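Local coordinates for protein sphingomyelinase-c (Listeria ivanovii, PDB 1ZWX) that belongs to the sphingomyelinase C proteins, members of the DNase I-like endonuclease/exonuclease/phosphatase family, at residues A[220-230]-A[239-249]. Residues are numbered along the deposited sequence; the frame is centred on the assembly and turned at random.
Sequences FNGQMATWDPT and YPKAAPEYLDY
Tyr246 is clamped between Thr226 and Phe220. Thr226 CG2 sits 3.9 Å from the centroid of the Tyr246 ring, only 5° off its normal, a CH-pi contact. Phe220 turns its edge to the opposite face, offset, with planes at 66°. With chi1 at 69°, Thr226 OG1 lies between its own N and carbonyl carbon, where it accepts a nearly straight bond from Leu247 N (3.0 Å). It also donates to the anti lone pair of Asp248 OD1 (2.7 Å). Thr226 thus binds Leu247 and Asp248 through its hydroxyl and packs its methyl on Tyr246. Trp227 and Glu245 form a single antiparallel hydrogen-bonded bridge, Glu245 N to Trp227 O being 2.7 Å; Thr226 and Trp227 both face Glu245, a classic beta bulge.

Against buried Thr226 and Tyr246, Tyr239 and Pro240 are exposed. The Trp227 indole meets Tyr239 only obliquely, and a water links Pro229 O with Pro240 O, although Pro229 CB lies 3.1 Å from Tyr239 O.

Asp248 OD1 also bonds His291 ND1, linking the contact to the loop before strand 294-298. Leu235 of helix 233-238 touches Trp227 and Pro229. Residues 239-247 lead into strand 248-252, outermost in one six-stranded sheet, while Val266 of strand 262-266, outermost in the other, packs on Thr226 and Tyr246.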
loop_
_atom_site.group_PDB
_atom_site.type_symbol
_atom_site.label_atom_id
_atom_site.label_comp_id
_atom_site.label_asym_id
_atom_site.label_seq_id
_atom_site.Cartn_x
_atom_site.Cartn_y
_atom_site.Cartn_z
ATOM N N PHE A 220 10.425 1.230 -16.870
ATOM C CA PHE A 220 9.369 0.481 -16.195
ATOM C C PHE A 220 9.089 -0.845 -16.876
ATOM O O PHE A 220 8.916 -0.888 -18.089
ATOM C CB PHE A 220 8.081 1.302 -16.133
ATOM C CG PHE A 220 7.114 0.807 -15.100
ATOM C CD1 PHE A 220 7.315 1.102 -13.751
ATOM C CD2 PHE A 220 6.035 0.001 -15.462
ATOM C CE1 PHE A 220 6.424 0.634 -12.775
ATOM C CE2 PHE A 220 5.149 -0.491 -14.496
ATOM C CZ PHE A 220 5.343 -0.163 -13.152
ATOM N N ASN A 221 9.049 -1.923 -16.100
ATOM C CA ASN A 221 8.641 -3.218 -16.636
ATOM C C ASN A 221 7.236 -3.659 -16.175
ATOM O O ASN A 221 7.045 -4.170 -15.059
ATOM C CB ASN A 221 9.684 -4.287 -16.333
ATOM C CG ASN A 221 9.348 -5.625 -16.956
ATOM O OD1 ASN A 221 9.918 -6.645 -16.585
ATOM N ND2 ASN A 221 8.431 -5.629 -17.908
ATOM N N GLY A 222 6.270 -3.454 -17.065
ATOM C CA GLY A 222 4.875 -3.785 -16.807
ATOM C C GLY A 222 4.515 -5.235 -17.064
ATOM O O GLY A 222 3.435 -5.668 -16.678
ATOM N N GLN A 223 5.410 -5.980 -17.722
ATOM C CA GLN A 223 5.209 -7.420 -17.967
ATOM C C GLN A 223 5.181 -8.197 -16.651
ATOM O O GLN A 223 4.659 -9.306 -16.569
ATOM C CB GLN A 223 6.265 -7.972 -18.930
ATOM N N MET A 224 5.712 -7.588 -15.602
ATOM C CA MET A 224 5.518 -8.086 -14.261
ATOM C C MET A 224 4.019 -8.011 -13.875
ATOM O O MET A 224 3.176 -7.398 -14.586
ATOM C CB MET A 224 6.391 -7.291 -13.280
ATOM C CG MET A 224 7.634 -8.022 -12.713
ATOM S SD MET A 224 8.583 -9.196 -13.732
ATOM C CE MET A 224 7.507 -10.645 -13.827
ATOM N N ALA A 225 3.689 -8.665 -12.775
ATOM C CA ALA A 225 2.355 -8.596 -12.197
ATOM C C ALA A 225 2.541 -8.616 -10.701
ATOM O O ALA A 225 3.240 -9.472 -10.173
ATOM C CB ALA A 225 1.501 -9.796 -12.647
ATOM N N THR A 226 1.950 -7.651 -10.019
ATOM C CA THR A 226 1.992 -7.618 -8.566
ATOM C C THR A 226 0.866 -8.461 -7.957
ATOM O O THR A 226 0.914 -8.797 -6.776
ATOM C CB THR A 226 1.911 -6.178 -8.033
ATOM O OG1 THR A 226 0.594 -5.628 -8.268
ATOM C CG2 THR A 226 2.997 -5.307 -8.709
ATOM N N TRP A 227 -0.139 -8.785 -8.784
ATOM C CA TRP A 227 -1.273 -9.616 -8.361
ATOM C C TRP A 227 -1.332 -10.700 -9.433
ATOM O O TRP A 227 -1.778 -10.446 -10.557
ATOM C CB TRP A 227 -2.555 -8.774 -8.272
ATOM C CG TRP A 227 -3.716 -9.497 -7.647
ATOM C CD1 TRP A 227 -4.011 -9.606 -6.318
ATOM C CD2 TRP A 227 -4.745 -10.212 -8.350
ATOM N NE1 TRP A 227 -5.163 -10.361 -6.147
ATOM C CE2 TRP A 227 -5.622 -10.750 -7.381
ATOM C CE3 TRP A 227 -4.979 -10.482 -9.708
ATOM C CZ2 TRP A 227 -6.753 -11.535 -7.731
ATOM C CZ3 TRP A 227 -6.096 -11.268 -10.059
ATOM C CH2 TRP A 227 -6.960 -11.782 -9.072
ATOM N N ASP A 228 -0.808 -11.873 -9.102
ATOM C CA ASP A 228 -0.561 -12.920 -10.106
ATOM C C ASP A 228 -1.097 -14.303 -9.728
ATOM O O ASP A 228 -0.400 -15.076 -9.066
ATOM C CB ASP A 228 0.938 -13.039 -10.394
ATOM C CG ASP A 228 1.217 -13.666 -11.739
ATOM O OD1 ASP A 228 0.351 -14.394 -12.288
ATOM O OD2 ASP A 228 2.309 -13.442 -12.258
ATOM N N PRO A 229 -2.338 -14.629 -10.151
ATOM C CA PRO A 229 -2.835 -16.008 -9.910
ATOM C C PRO A 229 -2.036 -17.137 -10.609
ATOM O O PRO A 229 -2.222 -18.316 -10.274
ATOM C CB PRO A 229 -4.278 -15.961 -10.438
ATOM C CG PRO A 229 -4.641 -14.493 -10.482
ATOM C CD PRO A 229 -3.350 -13.791 -10.821
ATOM N N THR A 230 -1.158 -16.808 -11.559
ATOM C CA THR A 230 -0.366 -17.857 -12.194
ATOM C C THR A 230 0.847 -18.278 -11.366
ATOM O O THR A 230 1.360 -19.366 -11.576
ATOM C CB THR A 230 0.034 -17.555 -13.685
ATOM O OG1 THR A 230 1.058 -16.553 -13.754
ATOM C CG2 THR A 230 -1.133 -17.110 -14.487
ATOM N N TYR A 239 -8.467 -17.278 -6.685
ATOM C CA TYR A 239 -8.781 -16.748 -8.009
ATOM C C TYR A 239 -7.924 -17.363 -9.105
ATOM O O TYR A 239 -7.301 -16.621 -9.866
ATOM C CB TYR A 239 -8.606 -15.219 -8.049
ATOM C CG TYR A 239 -9.494 -14.496 -7.068
ATOM C CD1 TYR A 239 -9.066 -14.251 -5.784
ATOM C CD2 TYR A 239 -10.781 -14.082 -7.433
ATOM C CE1 TYR A 239 -9.877 -13.595 -4.864
ATOM C CE2 TYR A 239 -11.595 -13.426 -6.517
ATOM C CZ TYR A 239 -11.127 -13.182 -5.242
ATOM O OH TYR A 239 -11.937 -12.538 -4.331
ATOM N N PRO A 240 -7.935 -18.711 -9.241
ATOM C CA PRO A 240 -6.967 -19.375 -10.131
ATOM C C PRO A 240 -7.139 -18.985 -11.606
ATOM O O PRO A 240 -6.182 -19.041 -12.398
ATOM C CB PRO A 240 -7.272 -20.871 -9.932
ATOM C CG PRO A 240 -8.696 -20.917 -9.480
ATOM C CD PRO A 240 -8.881 -19.676 -8.640
ATOM N N LYS A 241 -8.343 -18.567 -11.969
ATOM C CA LYS A 241 -8.651 -18.282 -13.357
ATOM C C LYS A 241 -8.467 -16.825 -13.765
ATOM O O LYS A 241 -8.436 -16.530 -14.954
ATOM C CB LYS A 241 -10.080 -18.739 -13.683
ATOM C CG LYS A 241 -10.318 -20.250 -13.561
ATOM C CD LYS A 241 -9.486 -21.050 -14.584
ATOM C CE LYS A 241 -8.107 -21.460 -14.028
ATOM N NZ LYS A 241 -7.086 -21.706 -15.107
ATOM N N ALA A 242 -8.358 -15.916 -12.792
ATOM C CA ALA A 242 -8.303 -14.469 -13.088
ATOM C C ALA A 242 -6.984 -14.074 -13.769
ATOM O O ALA A 242 -5.951 -14.701 -13.543
ATOM C CB ALA A 242 -8.547 -13.656 -11.805
ATOM N N ALA A 243 -7.028 -13.068 -14.637
ATOM C CA ALA A 243 -5.823 -12.601 -15.312
ATOM C C ALA A 243 -4.886 -11.856 -14.326
ATOM O O ALA A 243 -5.372 -11.103 -13.454
ATOM C CB ALA A 243 -6.196 -11.699 -16.484
ATOM N N PRO A 244 -3.557 -12.077 -14.444
ATOM C CA PRO A 244 -2.606 -11.337 -13.600
ATOM C C PRO A 244 -2.751 -9.829 -13.819
ATOM O O PRO A 244 -3.078 -9.401 -14.930
ATOM C CB PRO A 244 -1.247 -11.831 -14.096
ATOM C CG PRO A 244 -1.516 -13.167 -14.727
ATOM C CD PRO A 244 -2.861 -13.008 -15.360
ATOM N N GLU A 245 -2.549 -9.033 -12.770
ATOM C CA GLU A 245 -2.641 -7.579 -12.882
ATOM C C GLU A 245 -1.422 -6.917 -12.240
ATOM O O GLU A 245 -0.732 -7.543 -11.438
ATOM C CB GLU A 245 -3.939 -7.039 -12.249
ATOM C CG GLU A 245 -5.242 -7.457 -12.997
ATOM C CD GLU A 245 -6.513 -6.877 -12.376
ATOM O OE1 GLU A 245 -6.632 -5.628 -12.272
ATOM O OE2 GLU A 245 -7.417 -7.669 -12.000
ATOM N N TYR A 246 -1.171 -5.662 -12.615
ATOM C CA TYR A 246 -0.090 -4.848 -12.047
ATOM C C TYR A 246 -0.750 -3.638 -11.388
ATOM O O TYR A 246 -1.261 -2.757 -12.076
ATOM C CB TYR A 246 0.908 -4.425 -13.150
ATOM C CG TYR A 246 2.223 -3.915 -12.594
ATOM C CD1 TYR A 246 3.395 -4.644 -12.775
ATOM C CD2 TYR A 246 2.285 -2.732 -11.866
ATOM C CE1 TYR A 246 4.604 -4.207 -12.261
ATOM C CE2 TYR A 246 3.462 -2.293 -11.323
ATOM C CZ TYR A 246 4.634 -3.027 -11.542
ATOM O OH TYR A 246 5.835 -2.582 -11.037
ATOM N N LEU A 247 -0.804 -3.624 -10.055
ATOM C CA LEU A 247 -1.714 -2.742 -9.322
ATOM C C LEU A 247 -1.041 -1.893 -8.235
ATOM O O LEU A 247 -1.664 -0.981 -7.671
ATOM C CB LEU A 247 -2.783 -3.600 -8.620
ATOM C CG LEU A 247 -3.716 -4.430 -9.521
ATOM C CD1 LEU A 247 -4.657 -5.277 -8.641
ATOM C CD2 LEU A 247 -4.514 -3.512 -10.458
ATOM N N ASP A 248 0.201 -2.254 -7.909
ATOM C CA ASP A 248 0.928 -1.648 -6.764
ATOM C C ASP A 248 2.122 -0.820 -7.295
ATOM O O ASP A 248 2.923 -1.283 -8.104
ATOM C CB ASP A 248 1.441 -2.725 -5.806
ATOM C CG ASP A 248 0.327 -3.603 -5.229
ATOM O OD1 ASP A 248 -0.068 -4.591 -5.880
ATOM O OD2 ASP A 248 -0.103 -3.315 -4.100
ATOM N N TYR A 249 2.203 0.412 -6.817
ATOM C CA TYR A 249 3.145 1.393 -7.346
ATOM C C TYR A 249 3.694 2.283 -6.245
ATOM O O TYR A 249 3.009 2.562 -5.240
ATOM C CB TYR A 249 2.414 2.339 -8.282
ATOM C CG TYR A 249 1.686 1.679 -9.457
ATOM C CD1 TYR A 249 0.325 1.392 -9.378
ATOM C CD2 TYR A 249 2.370 1.395 -10.646
ATOM C CE1 TYR A 249 -0.358 0.792 -10.475
ATOM C CE2 TYR A 249 1.708 0.789 -11.750
ATOM C CZ TYR A 249 0.344 0.508 -11.641
ATOM O OH TYR A 249 -0.287 -0.043 -12.727
HETATM O O HOH W 1 8.029 -3.408 -12.361
HETATM O O HOH W 2 -3.842 -20.061 -11.397
#